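Local coordinates for RegF protein (PDB 4HOJ) that binds glutathione in a glutathione S-transferase fold and also binds calcium, and as a stringent starvation protein A homologue probably acts in the starvation response, at residues Y97-E100 / K101-N105; F14-R17 / C18-V21; L81-D85 / P86-G90. All coordinates share one frame; numbering follows the deposited sequence.

Contact 1. Residues Y97-E100 / K101-N105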
ATOM      1  N   TYR A  97       0.799   2.005  -6.027  1.00  9.76           N
ATOM      2  CA  TYR A  97       0.602   0.606  -5.704  1.00 10.11           C
ATOM      3  C   TYR A  97       1.088  -0.250  -6.872  1.00 10.07           C
ATOM      4  O   TYR A  97       1.800  -1.255  -6.658  1.00 10.21           O
ATOM      5  CB  TYR A  97      -0.919   0.365  -5.422  1.00 10.77           C
ATOM      6  CG  TYR A  97      -1.202  -1.120  -5.213  1.00 11.50           C
ATOM      7  CD1 TYR A  97      -1.004  -1.733  -3.978  1.00 12.77           C
ATOM      8  CD2 TYR A  97      -1.657  -1.893  -6.231  1.00 11.96           C
ATOM      9  CE1 TYR A  97      -1.213  -3.113  -3.786  1.00 13.05           C
ATOM     10  CE2 TYR A  97      -1.902  -3.275  -6.048  1.00 12.95           C
ATOM     11  CZ  TYR A  97      -1.631  -3.879  -4.839  1.00 13.44           C
ATOM     12  OH  TYR A  97      -1.802  -5.221  -4.645  1.00 15.32           O
ATOM     13  N   ARG A  98       0.704   0.090  -8.105  1.00 10.15           N
ATOM     14  CA  ARG A  98       1.167  -0.717  -9.222  1.00 10.64           C
ATOM     15  C   ARG A  98       2.682  -0.654  -9.397  1.00 10.42           C
ATOM     16  O   ARG A  98       3.275  -1.669  -9.778  1.00 11.51           O
ATOM     17  CB  ARG A  98       0.454  -0.308 -10.492  1.00 11.34           C
ATOM     18  CG  ARG A  98      -1.042  -0.739 -10.397  1.00 13.92           C
ATOM     19  CD  ARG A  98      -1.770  -0.791 -11.709  1.00 18.20           C
ATOM     20  NE  ARG A  98      -1.052  -1.601 -12.673  1.00 18.36           N
ATOM     21  CZ  ARG A  98      -1.209  -1.486 -13.979  1.00 17.66           C
ATOM     22  NH1 ARG A  98      -2.148  -0.648 -14.454  1.00 22.35           N
ATOM     23  NH2 ARG A  98      -0.465  -2.238 -14.788  1.00 23.19           N
ATOM     24  N   MET A  99       3.327   0.491  -9.161  1.00  9.60           N
ATOM     25  CA  MET A  99       4.801   0.514  -9.207  1.00  9.46           C
ATOM     26  C   MET A  99       5.397  -0.391  -8.153  1.00 10.17           C
ATOM     27  O   MET A  99       6.384  -1.083  -8.405  1.00 10.21           O
ATOM     28  CB  MET A  99       5.340   1.921  -9.044  1.00 10.94           C
ATOM     29  CG  MET A  99       4.957   2.858 -10.181  1.00 12.03           C
ATOM     30  SD  MET A  99       6.024   4.295 -10.227  1.00 13.51           S
ATOM     31  CE  MET A  99       5.486   5.124  -8.731  1.00 13.31           C
ATOM     32  N   GLU A 100       4.820  -0.471  -6.953  1.00  9.46           N
ATOM     33  CA  GLU A 100       5.356  -1.333  -5.924  1.00 10.35           C
ATOM     34  C   GLU A 100       5.256  -2.745  -6.330  1.00 10.48           C
ATOM     35  O   GLU A 100       6.172  -3.552  -6.101  1.00 13.55           O
ATOM     36  CB  GLU A 100       4.712  -1.154  -4.516  1.00 13.88           C
ATOM     37  CG  GLU A 100       5.155   0.013  -3.590  1.00 15.75           C
ATOM     38  CD  GLU A 100       6.672   0.505  -3.597  1.00 13.00           C
ATOM     39  OE1 GLU A 100       7.433   0.475  -2.590  1.00 19.40           O
ATOM     40  OE2 GLU A 100       6.994   0.960  -4.619  1.00 14.13           O
ATOM     41  N   LYS A 101       4.129  -3.122  -6.947  1.00 10.46           N
ATOM     42  CA  LYS A 101       3.878  -4.531  -7.260  1.00 11.72           C
ATOM     43  C   LYS A 101       4.546  -5.012  -8.566  1.00 11.51           C
ATOM     44  O   LYS A 101       4.796  -6.197  -8.717  1.00 13.78           O
ATOM     45  CB  LYS A 101       2.355  -4.740  -7.368  1.00 12.18           C
ATOM     46  CG  LYS A 101       1.910  -6.120  -7.814  1.00 18.38           C
ATOM     47  CD  LYS A 101       0.428  -6.328  -7.525  1.00 20.74           C
ATOM     48  CE  LYS A 101      -0.016  -7.663  -8.066  1.00 21.12           C
ATOM     49  NZ  LYS A 101      -1.397  -8.048  -7.675  1.00 25.83           N
ATOM     50  N   GLU A 102       4.811  -4.075  -9.481  1.00 11.07           N
ATOM     51  CA  GLU A 102       5.258  -4.443 -10.844  1.00 11.66           C
ATOM     52  C   GLU A 102       6.650  -3.943 -11.191  1.00 11.37           C
ATOM     53  O   GLU A 102       7.230  -4.397 -12.202  1.00 12.95           O
ATOM     54  CB  GLU A 102       4.267  -3.892 -11.878  1.00 12.09           C
ATOM     55  CG  GLU A 102       2.852  -4.380 -11.656  1.00 14.26           C
ATOM     56  CD  GLU A 102       1.834  -3.650 -12.498  1.00 23.09           C
ATOM     57  OE1 GLU A 102       2.218  -2.959 -13.455  1.00 29.67           O
ATOM     58  OE2 GLU A 102       0.635  -3.745 -12.155  1.00 23.04           O
ATOM     59  N   LEU A 103       7.196  -3.009 -10.431  1.00 10.63           N
ATOM     60  CA  LEU A 103       8.572  -2.503 -10.673  1.00 10.62           C
ATOM     61  C   LEU A 103       9.452  -2.721  -9.468  1.00 10.48           C
ATOM     62  O   LEU A 103      10.542  -3.290  -9.577  1.00 11.07           O
ATOM     63  CB  LEU A 103       8.548  -1.019 -11.024  1.00 10.96           C
ATOM     64  CG  LEU A 103       7.953  -0.635 -12.374  1.00 12.07           C
ATOM     65  CD1 LEU A 103       7.896   0.886 -12.454  1.00 12.48           C
ATOM     66  CD2 LEU A 103       8.789  -1.208 -13.551  1.00 17.60           C
ATOM     67  N   PHE A 104       8.994  -2.295  -8.301  1.00 10.14           N
ATOM     68  CA  PHE A 104       9.867  -2.299  -7.123  1.00 10.37           C
ATOM     69  C   PHE A 104      10.014  -3.672  -6.506  1.00 10.92           C
ATOM     70  O   PHE A 104      10.944  -3.901  -5.729  1.00 11.46           O
ATOM     71  CB  PHE A 104       9.517  -1.161  -6.137  1.00 10.24           C
ATOM     72  CG  PHE A 104       9.977   0.171  -6.654  1.00 10.17           C
ATOM     73  CD1 PHE A 104       9.178   0.911  -7.534  1.00  9.82           C
ATOM     74  CD2 PHE A 104      11.250   0.661  -6.356  1.00 10.75           C
ATOM     75  CE1 PHE A 104       9.607   2.080  -8.065  1.00 10.07           C
ATOM     76  CE2 PHE A 104      11.706   1.886  -6.852  1.00 11.03           C
ATOM     77  CZ  PHE A 104      10.868   2.596  -7.732  1.00 10.69           C
ATOM     78  N   ASN A 105       9.117  -4.587  -6.849  1.00 11.08           N
ATOM     79  CA  ASN A 105       9.352  -5.998  -6.470  1.00 11.94           C
ATOM     80  C   ASN A 105      10.628  -6.495  -7.154  1.00 12.31           C
ATOM     81  O   ASN A 105      11.456  -7.166  -6.549  1.00 14.45           O
ATOM     82  CB  ASN A 105       8.146  -6.836  -6.863  1.00 12.35           C
ATOM     83  CG  ASN A 105       7.834  -6.753  -8.345  1.00 12.24           C
ATOM     84  OD1 ASN A 105       7.886  -5.686  -8.968  1.00 11.60           O
ATOM     85  ND2 ASN A 105       7.500  -7.937  -8.951  1.00 14.93           N
TER
HETATM   86  O   HOH W   1      -3.176  -6.379  -6.576  1.00 14.27           O

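Contact 2. Residues F14-R17 / C18-V21. With GSH (glutathione), chain C.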
ATOM      1  N   PHE A  14      14.965   2.770  -1.526  1.00  6.99           N
ATOM      2  CA  PHE A  14      13.778   3.085  -0.735  1.00  7.44           C
ATOM      3  C   PHE A  14      14.074   4.167   0.238  1.00  7.02           C
ATOM      4  O   PHE A  14      13.280   5.105   0.394  1.00  8.49           O
ATOM      5  CB  PHE A  14      13.242   1.807  -0.062  1.00  8.17           C
ATOM      6  CG  PHE A  14      12.904   0.736  -1.063  1.00  7.30           C
ATOM      7  CD1 PHE A  14      11.757   0.853  -1.822  1.00  7.71           C
ATOM      8  CD2 PHE A  14      13.747  -0.305  -1.295  1.00  7.79           C
ATOM      9  CE1 PHE A  14      11.425  -0.101  -2.751  1.00 10.72           C
ATOM     10  CE2 PHE A  14      13.461  -1.266  -2.277  1.00  8.95           C
ATOM     11  CZ  PHE A  14      12.285  -1.155  -3.011  1.00  9.47           C
ATOM     12  N   SER A  15      15.284   4.161   0.818  1.00  7.33           N
ATOM     13  CA  SER A  15      15.751   5.288   1.651  1.00  8.62           C
ATOM     14  C   SER A  15      15.921   6.580   0.823  1.00  7.87           C
ATOM     15  O   SER A  15      15.654   7.683   1.308  1.00  9.50           O
ATOM     16  CB  SER A  15      17.133   4.940   2.301  1.00 11.54           C
ATOM     17  OG  SER A  15      16.993   3.802   3.191  1.00 13.15           O
ATOM     18  N   HIS A  16      16.382   6.398  -0.406  1.00  7.68           N
ATOM     19  CA  HIS A  16      16.581   7.506  -1.321  1.00  7.22           C
ATOM     20  C   HIS A  16      15.246   8.260  -1.530  1.00  6.53           C
ATOM     21  O   HIS A  16      15.202   9.499  -1.529  1.00  8.11           O
ATOM     22  CB  HIS A  16      17.155   6.929  -2.604  1.00  7.28           C
ATOM     23  CG  HIS A  16      17.638   7.947  -3.580  1.00  7.64           C
ATOM     24  ND1 HIS A  16      18.161   7.557  -4.784  1.00  9.09           N
ATOM     25  CD2 HIS A  16      17.610   9.317  -3.577  1.00  8.58           C
ATOM     26  CE1 HIS A  16      18.506   8.642  -5.475  1.00 10.16           C
ATOM     27  NE2 HIS A  16      18.170   9.727  -4.770  1.00  9.92           N
ATOM     28  N   ARG A  17      14.124   7.519  -1.610  1.00  6.28           N
ATOM     29  CA  ARG A  17      12.826   8.184  -1.797  1.00  6.75           C
ATOM     30  C   ARG A  17      12.581   9.124  -0.634  1.00  6.42           C
ATOM     31  O   ARG A  17      12.131  10.271  -0.827  1.00  8.40           O
ATOM     32  CB  ARG A  17      11.639   7.185  -1.799  1.00  7.74           C
ATOM     33  CG  ARG A  17      11.619   6.182  -2.885  1.00  6.47           C
ATOM     34  CD  ARG A  17      10.458   5.213  -2.620  1.00  7.59           C
ATOM     35  NE  ARG A  17      10.121   4.419  -3.806  1.00  7.95           N
ATOM     36  CZ  ARG A  17       9.284   3.377  -3.740  1.00  7.07           C
ATOM     37  NH1 ARG A  17       8.864   2.882  -2.557  1.00  8.11           N
ATOM     38  NH2 ARG A  17       8.959   2.807  -4.884  1.00  8.76           N
ATOM     39  N   CYS A  18      12.840   8.645   0.592  1.00  7.76           N
ATOM     40  CA  CYS A  18      12.540   9.452   1.786  1.00  8.47           C
ATOM     41  C   CYS A  18      13.493  10.633   1.906  1.00  8.95           C
ATOM     42  O   CYS A  18      13.069  11.743   2.241  1.00  9.66           O
ATOM     43  CB  CYS A  18      12.622   8.576   3.031  1.00  8.57           C
ATOM     44  SG  CYS A  18      11.480   7.172   3.011  1.00  9.21           S
ATOM     45  N   ARG A  19      14.771  10.465   1.572  1.00  8.48           N
ATOM     46  CA  ARG A  19      15.716  11.574   1.538  1.00  7.94           C
ATOM     47  C   ARG A  19      15.260  12.625   0.547  1.00  8.54           C
ATOM     48  O   ARG A  19      15.309  13.823   0.850  1.00  9.58           O
ATOM     49  CB  ARG A  19      17.147  11.045   1.260  1.00  9.77           C
ATOM     50  CG  ARG A  19      17.738  10.314   2.474  1.00  9.63           C
ATOM     51  CD  ARG A  19      19.159   9.851   2.154  1.00 10.11           C
ATOM     52  NE  ARG A  19      19.239   8.479   1.651  1.00 10.09           N
ATOM     53  CZ  ARG A  19      19.577   8.114   0.406  1.00  8.71           C
ATOM     54  NH1 ARG A  19      19.843   6.813   0.140  1.00  8.85           N
ATOM     55  NH2 ARG A  19      19.718   9.003  -0.545  1.00 10.05           N
ATOM     56  N   PHE A  20      14.769  12.180  -0.611  1.00  8.78           N
ATOM     57  CA  PHE A  20      14.290  13.124  -1.617  1.00  8.56           C
ATOM     58  C   PHE A  20      13.119  13.968  -1.054  1.00  9.13           C
ATOM     59  O   PHE A  20      13.122  15.200  -1.149  1.00 10.88           O
ATOM     60  CB  PHE A  20      13.935  12.302  -2.846  1.00  8.64           C
ATOM     61  CG  PHE A  20      13.612  13.104  -4.093  1.00  9.05           C
ATOM     62  CD1 PHE A  20      13.775  14.477  -4.193  1.00 10.30           C
ATOM     63  CD2 PHE A  20      13.123  12.392  -5.200  1.00  9.71           C
ATOM     64  CE1 PHE A  20      13.465  15.138  -5.409  1.00 11.43           C
ATOM     65  CE2 PHE A  20      12.817  13.016  -6.394  1.00 10.81           C
ATOM     66  CZ  PHE A  20      12.967  14.412  -6.505  1.00 10.66           C
ATOM     67  N   VAL A  21      12.125  13.313  -0.429  1.00  9.21           N
ATOM     68  CA  VAL A  21      11.029  14.058   0.163  1.00 11.74           C
ATOM     69  C   VAL A  21      11.520  15.021   1.215  1.00 11.28           C
ATOM     70  O   VAL A  21      11.064  16.167   1.253  1.00 12.18           O
ATOM     71  CB  VAL A  21       9.922  13.124   0.758  1.00 11.51           C
ATOM     72  CG1 VAL A  21       8.850  13.965   1.496  1.00 16.63           C
ATOM     73  CG2 VAL A  21       9.249  12.316  -0.316  1.00 16.69           C
TER
HETATM   74  N1  GSH C 302       9.111  -2.105   1.195  1.00  8.53           N
HETATM   75  CA1 GSH C 302      10.307  -1.443   1.792  1.00  7.63           C
HETATM   76  C1  GSH C 302      10.177   0.032   1.695  1.00  8.54           C
HETATM   77  O11 GSH C 302      10.679   0.767   2.582  1.00  7.72           O
HETATM   78  O12 GSH C 302       9.590   0.490   0.697  1.00  8.37           O
HETATM   79  CB1 GSH C 302      11.608  -1.991   1.187  1.00  7.95           C
HETATM   80  CG1 GSH C 302      12.864  -1.538   1.940  1.00  8.15           C
HETATM   81  CD1 GSH C 302      14.056  -2.381   1.528  1.00  8.69           C
HETATM   82  OE1 GSH C 302      14.012  -3.254   0.691  1.00 10.33           O
HETATM   83  N2  GSH C 302      15.219  -1.994   2.178  1.00  9.21           N
HETATM   84  CA2 GSH C 302      16.444  -2.747   1.909  1.00  8.37           C
HETATM   85  C2  GSH C 302      16.858  -3.359   3.224  1.00  9.32           C
HETATM   86  O2  GSH C 302      16.810  -2.846   4.330  1.00  9.35           O
HETATM   87  CB2 GSH C 302      17.599  -1.928   1.442  1.00  8.66           C
HETATM   88  SG2 GSH C 302      17.277  -0.999  -0.030  1.00 15.37           S
HETATM   89  N3  GSH C 302      17.486  -4.665   3.070  1.00 13.15           N
HETATM   90  CA3 GSH C 302      17.950  -5.412   4.225  1.00 15.15           C
HETATM   91  C3  GSH C 302      17.155  -6.679   4.283  1.00 22.53           C
HETATM   92  O31 GSH C 302      16.132  -6.954   3.567  1.00 21.09           O
HETATM   93  O32 GSH C 302      17.546  -7.506   5.139  1.00 25.27           O

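Contact 3. Residues L81-D85 / P86-G90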
ATOM      1  N   LEU A  81       3.102  17.728  -1.915  1.00 25.91           N
ATOM      2  CA  LEU A  81       3.633  16.800  -2.881  1.00 29.24           C
ATOM      3  C   LEU A  81       2.533  15.942  -3.481  1.00 30.22           C
ATOM      4  O   LEU A  81       2.783  15.086  -4.260  1.00 25.78           O
ATOM      5  CB  LEU A  81       4.816  15.968  -2.301  1.00 27.09           C
ATOM      6  CG  LEU A  81       6.066  16.819  -2.068  1.00 31.24           C
ATOM      7  CD1 LEU A  81       7.185  15.992  -1.456  1.00 33.22           C
ATOM      8  CD2 LEU A  81       6.487  17.446  -3.385  1.00 34.23           C
ATOM      9  N   MET A  82       1.273  16.226  -3.162  1.00 25.93           N
ATOM     10  CA  MET A  82       0.163  15.558  -3.828  1.00 28.28           C
ATOM     11  C   MET A  82      -0.829  16.586  -4.349  1.00 26.95           C
ATOM     12  O   MET A  82      -0.986  17.647  -3.769  1.00 27.47           O
ATOM     13  CB  MET A  82      -0.552  14.597  -2.866  1.00 25.93           C
ATOM     14  CG  MET A  82       0.299  13.464  -2.266  1.00 28.18           C
ATOM     15  SD  MET A  82       0.542  12.073  -3.397  1.00 37.57           S
ATOM     16  CE  MET A  82      -0.560  10.799  -2.641  1.00 25.99           C
ATOM     17  N   PRO A  83      -1.598  16.244  -5.407  1.00 32.23           N
ATOM     18  CA  PRO A  83      -2.730  17.097  -5.829  1.00 30.39           C
ATOM     19  C   PRO A  83      -3.770  17.195  -4.732  1.00 31.56           C
ATOM     20  O   PRO A  83      -3.785  16.343  -3.856  1.00 28.58           O
ATOM     21  CB  PRO A  83      -3.299  16.353  -7.032  1.00 32.51           C
ATOM     22  CG  PRO A  83      -2.699  14.958  -6.969  1.00 34.48           C
ATOM     23  CD  PRO A  83      -1.396  15.095  -6.306  1.00 35.18           C
ATOM     24  N   GLY A  84      -4.609  18.224  -4.751  1.00 30.41           N
ATOM     25  CA  GLY A  84      -5.711  18.309  -3.805  1.00 31.26           C
ATOM     26  C   GLY A  84      -6.925  17.498  -4.193  1.00 32.55           C
ATOM     27  O   GLY A  84      -7.782  17.171  -3.355  1.00 37.35           O
ATOM     28  N   ASP A  85      -7.041  17.197  -5.476  1.00 32.77           N
ATOM     29  CA  ASP A  85      -8.286  16.645  -5.987  1.00 23.73           C
ATOM     30  C   ASP A  85      -8.374  15.157  -5.598  1.00 21.47           C
ATOM     31  O   ASP A  85      -7.476  14.397  -5.950  1.00 22.65           O
ATOM     32  CB  ASP A  85      -8.289  16.796  -7.498  1.00 27.80           C
ATOM     33  CG  ASP A  85      -9.416  16.045  -8.153  1.00 39.68           C
ATOM     34  OD1 ASP A  85     -10.540  16.030  -7.602  1.00 44.92           O
ATOM     35  OD2 ASP A  85      -9.164  15.478  -9.231  1.00 44.06           O
ATOM     36  N   PRO A  86      -9.437  14.747  -4.882  1.00 23.08           N
ATOM     37  CA  PRO A  86      -9.505  13.317  -4.520  1.00 19.53           C
ATOM     38  C   PRO A  86      -9.367  12.379  -5.711  1.00 18.88           C
ATOM     39  O   PRO A  86      -8.807  11.269  -5.579  1.00 16.76           O
ATOM     40  CB  PRO A  86     -10.884  13.177  -3.882  1.00 22.17           C
ATOM     41  CG  PRO A  86     -11.175  14.562  -3.364  1.00 26.08           C
ATOM     42  CD  PRO A  86     -10.554  15.522  -4.308  1.00 23.50           C
ATOM     43  N   VAL A  87      -9.789  12.803  -6.890  1.00 19.69           N
ATOM     44  CA  VAL A  87      -9.669  11.956  -8.080  1.00 18.10           C
ATOM     45  C   VAL A  87      -8.210  11.736  -8.468  1.00 17.84           C
ATOM     46  O   VAL A  87      -7.760  10.594  -8.658  1.00 15.30           O
ATOM     47  CB  VAL A  87     -10.501  12.544  -9.267  1.00 20.65           C
ATOM     48  CG1 VAL A  87     -10.195  11.791 -10.545  1.00 20.98           C
ATOM     49  CG2 VAL A  87     -11.981  12.495  -8.940  1.00 22.66           C
ATOM     50  N   MET A  88      -7.448  12.818  -8.586  1.00 16.94           N
ATOM     51  CA  MET A  88      -6.053  12.681  -8.909  1.00 17.24           C
ATOM     52  C   MET A  88      -5.270  11.984  -7.806  1.00 14.75           C
ATOM     53  O   MET A  88      -4.321  11.234  -8.104  1.00 14.19           O
ATOM     54  CB  MET A  88      -5.417  14.021  -9.297  1.00 18.85           C
ATOM     55  CG  MET A  88      -4.054  13.842 -10.052  1.00 31.48           C
ATOM     56  SD  MET A  88      -4.064  12.830 -11.587  1.00 47.20           S
ATOM     57  CE  MET A  88      -5.727  13.149 -12.193  1.00 19.98           C
ATOM     58  N   ARG A  89      -5.679  12.174  -6.549  1.00 15.10           N
ATOM     59  CA  ARG A  89      -4.993  11.497  -5.453  1.00 15.41           C
ATOM     60  C   ARG A  89      -5.247  10.032  -5.531  1.00 14.42           C
ATOM     61  O   ARG A  89      -4.336   9.250  -5.289  1.00 13.73           O
ATOM     62  CB  ARG A  89      -5.462  12.021  -4.102  1.00 16.46           C
ATOM     63  CG  ARG A  89      -4.972  13.466  -3.890  1.00 17.56           C
ATOM     64  CD  ARG A  89      -5.839  14.241  -2.901  1.00 19.41           C
ATOM     65  NE  ARG A  89      -5.733  13.689  -1.567  1.00 18.63           N
ATOM     66  CZ  ARG A  89      -4.699  13.860  -0.745  1.00 24.83           C
ATOM     67  NH1 ARG A  89      -3.696  14.648  -1.117  1.00 27.15           N
ATOM     68  NH2 ARG A  89      -4.668  13.267   0.460  1.00 24.98           N
ATOM     69  N   GLY A  90      -6.465   9.623  -5.864  1.00 13.75           N
ATOM     70  CA  GLY A  90      -6.744   8.193  -5.980  1.00 13.44           C
ATOM     71  C   GLY A  90      -6.022   7.573  -7.127  1.00 12.90           C
ATOM     72  O   GLY A  90      -5.415   6.494  -6.975  1.00 12.35           O
TER

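Contact 1. Residues Y97-E100 / K101-N105
Arg98 and Glu102, one turn apart, form an i to i+4 salt bridge at the end of helix 86-102, the first helix of the all-helical domain in this glutathione S-transferase fold. Along Arg98, CB, CG and CD each lie 3.8 to 3.9 Å from Glu102 OE2, an oxygen whose place is less sure because a neighbouring atom crowds it. A bend at chi3 (53°) then turns the head group back toward the carboxylate. NH2 donates to the syn lone pair of Glu102 OE1 at 3.1 Å, and NE donates to the less certain OE2. The guanidinium and carboxylate planes are 51° apart, so the pairing is twisted rather than flat. Lys101 suits an exposed edge: its extended chain runs alongside Tyr97, CD lying 3.8 Å from Tyr97 OH, and one water joins that hydroxyl to Lys101 NZ. In the second subunit, Pro48 packs on Arg98 and Tyr49 forms a cation-pi contact with Lys101. Toward helix 13-25, Glu100, which touches glutathione, forms a salt bridge with Arg17. At the junction of helices 86-102 and 104-111, Met99 O accepts two bonds, from Leu103 N and, nearly straight at 167°, from Phe104 N, each 2.9 Å long.

Contact 2. Residues F14-R17 / C18-V21
Ser15 O, His16 O and Arg17 O accept from Arg19 N, Phe20 N and Val21 N in the regular i to i+4 ladder of an alpha helix, the first of these bonds 2.9 Å long. Arg19 folds back over this backbone. Its chain turns sharply at chi3 (-94°), which lays one face of the guanidinium over the Ser15-His16 peptide, with CZ 3.5 Å from His16 CA. The imidazole of His16, hydrogen-bonded through ND1 with Arg162, has its plane only 13° from that of the guanidinium, but Arg19 NH2 approaches the ring obliquely, 3.7 Å from His16 CD2. A flat, multiply donating head suits this buried place, since each nitrogen has a partner: NE meets Ser8 OG, NH1 meets Gly9 O, and NH2 reaches Ala193 O and Glu198. The stretch belongs to helix 13-25, the crossover helix of the beta-alpha-beta unit that opens the thioredoxin-like domain, just after Cys12, the residue to which glutathione can be covalently bound. Phe14 faces the ligand: GSH CB1 sits 3.7 Å above one face of the ring, displaced toward its rim, and Phe14 CD1 is 3.3 Å from GSH O12. Arg17 NH1 lies at the edge of that ring, in its plane, while Phe14 CE1 sits over one face of the guanidinium. Arg17, extended from CG to NE and salt-bridged to Glu100, bonds through NH1 to Ser65 OG, a side chain that itself binds glutathione. Ser15, small and polar, packs CB 3.9 Å from Arg19 NH1 and turns OG to Gly9 N.

Contact 3. Residues L81-D85 / P86-G90
Pro83 and Met88 meet at about a right angle, the proline ring presenting CG to Met88 CG at 3.5 Å. Met88 has CG anti to its backbone nitrogen (chi1 -163°), which directs the start of its chain to the ring; beyond that point the thioether leads away. Asp85 is the N-cap of helix 86-102. Its side chain lies alongside that of Val87, both pointing the same way, and OD2 accepts from Met88 N at 3.2 Å, the donor standing well above the carboxylate plane; the bond from Val87 N to OD1 is weak. Pro86 suits the first turn of the helix, where a nitrogen without a hydrogen costs no backbone bond. Arg89 bends at chi3 (66°) and curls back across the turn. Its CD lies 3.1 Å from Pro83 O, and NH1 gives that same oxygen a nearly straight bond (173°) of 3.2 Å in the guanidinium plane, while Met82 CB touches NH1. Arg89 NE forms a salt bridge with Glu74 of the second subunit, whose Tyr71 packs on Val87. The linker passes from helix 65-75, which Met82 touches, into helix 86-102, with Leu81 packed against helices 13-25 and 151-161.

How the contacts relate
Contact 2 is buried, contact 1 partly so, and contact 3 lies at the surface. Contacts 1 and 3 share helix 86-102, near its end and at its start, and both touch the second subunit, yet their nearest atoms are about 8 Å apart. Contact 2, in the thioredoxin-like domain, is joined to contact 1 by the Arg17-Glu100 salt bridge and by Phe14 on Phe104, beside the glutathione site; it meets contact 3 through Val21 and Leu81. The chemistry follows place: the buried arginines of contact 2 have several protein partners each, whereas in contacts 1 and 3 charged side chains pair along the helix, cap its start or reach the second subunit.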